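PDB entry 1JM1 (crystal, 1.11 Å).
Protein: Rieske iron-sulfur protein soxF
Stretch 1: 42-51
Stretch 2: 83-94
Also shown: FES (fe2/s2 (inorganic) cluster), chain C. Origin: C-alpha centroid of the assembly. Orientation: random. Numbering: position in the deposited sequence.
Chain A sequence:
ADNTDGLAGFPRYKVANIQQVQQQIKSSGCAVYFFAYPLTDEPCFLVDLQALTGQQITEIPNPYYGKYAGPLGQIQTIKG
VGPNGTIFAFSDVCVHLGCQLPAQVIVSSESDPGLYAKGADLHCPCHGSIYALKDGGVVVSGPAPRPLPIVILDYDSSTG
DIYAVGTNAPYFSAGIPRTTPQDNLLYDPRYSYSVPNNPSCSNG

Stretch 1 42-51: EPCFLVDLQA
Stretch 2 83-94: PNGTIFAFSDVC

Residues 43-48 and 87-91 form neighbouring antiparallel β-strands, their N-to-C directions 153° apart and their axes approaching to 4.5 Å. C44 lies opposite S91, F45 opposite F90, L46 opposite A89, V47 opposite F88 and D48 opposite I87. Backbone angles are extended throughout, with phi running from -61° at S91 to -151° at A89 and psi from 103° at D48 to 173° at F88; after D48 the first stretch turns helical (L49, -69/-24), whereas G85 (73/21) and T86 (-120/7) lead into the second strand.

Main-chain hydrogen bonds fix this register. F45 and F90 bond reciprocally (F45 N to F90 O, 2.9 Å; F90 N to F45 O, 3.0 Å), as do V47 and F88 (V47 N to F88 O, 2.8 Å; F88 N to V47 O, 3.0 Å). The ladder is extended at its ends by D92 N to P43 O (2.9 Å) and L49 N to T86 O (3.0 Å). At the non-hydrogen-bonded pairs the strands draw closer, L46 CA and A89 CA being 4.2 Å apart, and A89 CA makes a CA-H...O contact with F45 O (3.1 Å).

Apolar side chains segregate by face. F45 (chi1 p), V47 (p), F88 (m) and F90 (m) share one: the F45 and F90 rings are nearly parallel but slid apart, with centroids 5.8 Å apart, and V47 CG1 meets the F90 ring edge at CE1 (4.1 Å). L49 (m, t) brings CD1 to 3.6 Å from F88 CD1. On the other face, L46 (m, t) packs CD2 against A89 CB at 3.8 Å.

Polar side chains secure the helix start. D48 (t) caps it, OD1 accepting from A51 N (3.0 Å) and weakly from Q50 N (3.0 Å), while T86 OG1 (chi1 p) donates to the same D48 OD1 at 3.1 Å. One water donates to D48 OD2 (2.9 Å) and accepts from N84 ND2 (3.0 Å). Beyond the second strand, C94 SG binds FE1 of the cluster at 2.4 Å.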

# COMPACT_ATOMS: atom_id res chain seq x y z
N GLU A 42 5.24 -10.05 -4.49
CA GLU A 42 4.10 -9.43 -3.78
C GLU A 42 4.17 -7.92 -3.99
O GLU A 42 4.84 -7.20 -3.24
CB GLU A 42 4.13 -9.77 -2.31
CG GLU A 42 3.86 -11.25 -2.03
CD GLU A 42 4.16 -11.63 -0.61
OE1 GLU A 42 5.03 -11.08 0.05
OE2 GLU A 42 3.43 -12.58 -0.11
N PRO A 43 3.51 -7.40 -5.01
CA PRO A 43 3.65 -5.99 -5.31
C PRO A 43 2.92 -5.10 -4.33
O PRO A 43 1.82 -5.44 -3.88
CB PRO A 43 3.06 -5.88 -6.75
CG PRO A 43 1.99 -6.92 -6.72
CD PRO A 43 2.58 -8.09 -5.93
N CYS A 44 3.53 -3.95 -4.04
CA CYS A 44 3.05 -2.93 -3.13
C CYS A 44 3.33 -1.58 -3.71
O CYS A 44 4.12 -1.44 -4.65
CB CYS A 44 3.80 -3.06 -1.78
SG CYS A 44 3.57 -4.63 -0.92
N PHE A 45 2.77 -0.52 -3.13
CA PHE A 45 3.18 0.83 -3.49
C PHE A 45 3.21 1.71 -2.28
O PHE A 45 2.34 1.64 -1.41
CB PHE A 45 2.29 1.41 -4.60
CG PHE A 45 0.84 1.60 -4.24
CD1 PHE A 45 0.37 2.80 -3.78
CD2 PHE A 45 -0.05 0.55 -4.34
CE1 PHE A 45 -0.93 2.95 -3.39
CE2 PHE A 45 -1.37 0.69 -3.93
CZ PHE A 45 -1.82 1.89 -3.48
N LEU A 46 4.19 2.62 -2.27
CA LEU A 46 4.19 3.80 -1.44
C LEU A 46 3.37 4.86 -2.11
O LEU A 46 3.37 4.96 -3.33
CB LEU A 46 5.62 4.44 -1.24
CG LEU A 46 6.76 3.70 -0.75
CD1 LEU A 46 8.02 4.61 -0.65
CD2 LEU A 46 6.52 3.17 0.66
N VAL A 47 2.72 5.69 -1.31
CA VAL A 47 2.01 6.87 -1.83
C VAL A 47 2.19 8.00 -0.85
O VAL A 47 2.01 7.82 0.36
CB VAL A 47 0.55 6.57 -2.12
CG1 VAL A 47 -0.25 6.06 -0.92
CG2 VAL A 47 -0.14 7.79 -2.77
N ASP A 48 2.53 9.18 -1.38
CA ASP A 48 2.53 10.40 -0.59
C ASP A 48 1.15 10.97 -0.72
O ASP A 48 0.77 11.54 -1.77
CB ASP A 48 3.61 11.36 -1.00
CG ASP A 48 3.61 12.61 -0.11
OD1 ASP A 48 2.59 13.06 0.35
OD2 ASP A 48 4.71 13.23 -0.01
N LEU A 49 0.30 10.81 0.33
CA LEU A 49 -1.08 11.21 0.23
C LEU A 49 -1.24 12.70 0.16
O LEU A 49 -2.29 13.16 -0.39
CB LEU A 49 -1.94 10.61 1.32
CG LEU A 49 -2.21 9.10 1.22
CD1 LEU A 49 -3.06 8.61 2.38
CD2 LEU A 49 -2.94 8.72 -0.07
N GLN A 50 -0.32 13.50 0.65
CA GLN A 50 -0.41 14.96 0.50
C GLN A 50 -0.08 15.37 -0.92
O GLN A 50 -0.77 16.22 -1.49
CB GLN A 50 0.50 15.62 1.56
CG GLN A 50 0.49 17.16 1.42
CD GLN A 50 1.27 17.79 2.60
OE1 GLN A 50 0.69 18.69 3.13
NE2 GLN A 50 2.46 17.43 2.83
N ALA A 51 0.98 14.80 -1.52
CA ALA A 51 1.24 15.10 -2.90
C ALA A 51 0.07 14.70 -3.79
O ALA A 51 -0.31 15.41 -4.72
CB ALA A 51 2.55 14.42 -3.35
N PRO A 83 9.57 13.24 6.80
CA PRO A 83 9.55 14.57 7.46
C PRO A 83 8.21 15.27 7.36
O PRO A 83 7.99 16.15 8.19
CB PRO A 83 10.65 15.36 6.72
CG PRO A 83 11.46 14.33 6.08
CD PRO A 83 10.64 13.15 5.79
N ASN A 84 7.39 14.99 6.39
CA ASN A 84 6.07 15.59 6.29
C ASN A 84 5.00 14.75 6.95
O ASN A 84 3.87 15.20 7.11
CB ASN A 84 5.66 15.80 4.82
CG ASN A 84 6.66 16.67 4.09
OD1 ASN A 84 6.91 17.79 4.58
ND2 ASN A 84 7.29 16.15 3.06
N GLY A 85 5.30 13.51 7.31
CA GLY A 85 4.33 12.61 7.92
C GLY A 85 3.28 12.07 6.96
O GLY A 85 2.24 11.63 7.47
N THR A 86 3.52 12.07 5.66
CA THR A 86 2.44 11.86 4.70
C THR A 86 2.63 10.64 3.81
O THR A 86 1.84 10.47 2.87
CB THR A 86 2.26 13.13 3.84
OG1 THR A 86 3.53 13.42 3.24
CG2 THR A 86 1.77 14.30 4.69
N ILE A 87 3.63 9.81 4.06
CA ILE A 87 3.89 8.64 3.21
C ILE A 87 3.32 7.39 3.83
O ILE A 87 3.61 7.06 5.00
CB ILE A 87 5.39 8.49 2.93
CG1 ILE A 87 5.88 9.71 2.13
CG2 ILE A 87 5.64 7.19 2.18
CD1 ILE A 87 7.33 9.83 2.02
N PHE A 88 2.53 6.68 3.04
CA PHE A 88 1.83 5.45 3.40
C PHE A 88 2.15 4.39 2.35
O PHE A 88 2.74 4.70 1.29
CB PHE A 88 0.30 5.70 3.46
CG PHE A 88 -0.06 6.73 4.49
CD1 PHE A 88 -0.04 8.08 4.20
CD2 PHE A 88 -0.41 6.34 5.77
CE1 PHE A 88 -0.38 9.03 5.14
CE2 PHE A 88 -0.74 7.26 6.74
CZ PHE A 88 -0.75 8.60 6.40
N ALA A 89 1.73 3.17 2.58
CA ALA A 89 1.92 2.10 1.62
C ALA A 89 0.82 1.07 1.73
O ALA A 89 0.28 0.81 2.81
CB ALA A 89 3.28 1.45 1.82
N PHE A 90 0.53 0.43 0.59
CA PHE A 90 -0.54 -0.56 0.47
C PHE A 90 -0.06 -1.71 -0.38
O PHE A 90 0.78 -1.58 -1.28
CB PHE A 90 -1.78 0.07 -0.17
CG PHE A 90 -2.40 1.19 0.63
CD1 PHE A 90 -1.94 2.49 0.51
CD2 PHE A 90 -3.44 0.91 1.53
CE1 PHE A 90 -2.47 3.49 1.29
CE2 PHE A 90 -3.99 1.93 2.28
CZ PHE A 90 -3.52 3.19 2.17
N SER A 91 -0.74 -2.87 -0.19
CA SER A 91 -0.68 -3.93 -1.19
C SER A 91 -1.23 -3.43 -2.53
O SER A 91 -2.18 -2.67 -2.59
CB SER A 91 -1.52 -5.11 -0.72
OG SER A 91 -1.54 -6.16 -1.67
N ASP A 92 -0.61 -3.93 -3.62
CA ASP A 92 -1.08 -3.66 -4.97
C ASP A 92 -1.93 -4.79 -5.53
O ASP A 92 -2.16 -4.79 -6.75
CB ASP A 92 0.08 -3.34 -5.89
CG ASP A 92 -0.31 -2.76 -7.20
OD1 ASP A 92 -1.27 -1.90 -7.17
OD2 ASP A 92 0.30 -3.05 -8.24
N VAL A 93 -2.40 -5.71 -4.71
CA VAL A 93 -3.23 -6.85 -5.14
C VAL A 93 -4.62 -6.69 -4.56
O VAL A 93 -4.81 -6.66 -3.32
CB VAL A 93 -2.59 -8.18 -4.79
CG1 VAL A 93 -3.50 -9.33 -5.30
CG2 VAL A 93 -1.18 -8.33 -5.34
N CYS A 94 -5.63 -6.58 -5.44
CA CYS A 94 -7.00 -6.49 -5.01
C CYS A 94 -7.43 -7.70 -4.22
O CYS A 94 -7.13 -8.85 -4.58
CB CYS A 94 -7.87 -6.38 -6.29
SG CYS A 94 -9.60 -6.03 -5.93
FE1 FES C . -10.51 -6.19 -8.09
FE2 FES C . -12.53 -7.95 -8.57
S1 FES C . -12.73 -5.75 -8.09
S2 FES C . -10.32 -8.37 -8.69
O HOH W 1 0.87 -7.34 -2.12
O HOH W 2 6.82 13.39 1.93
O HOH W 3 2.98 17.83 5.84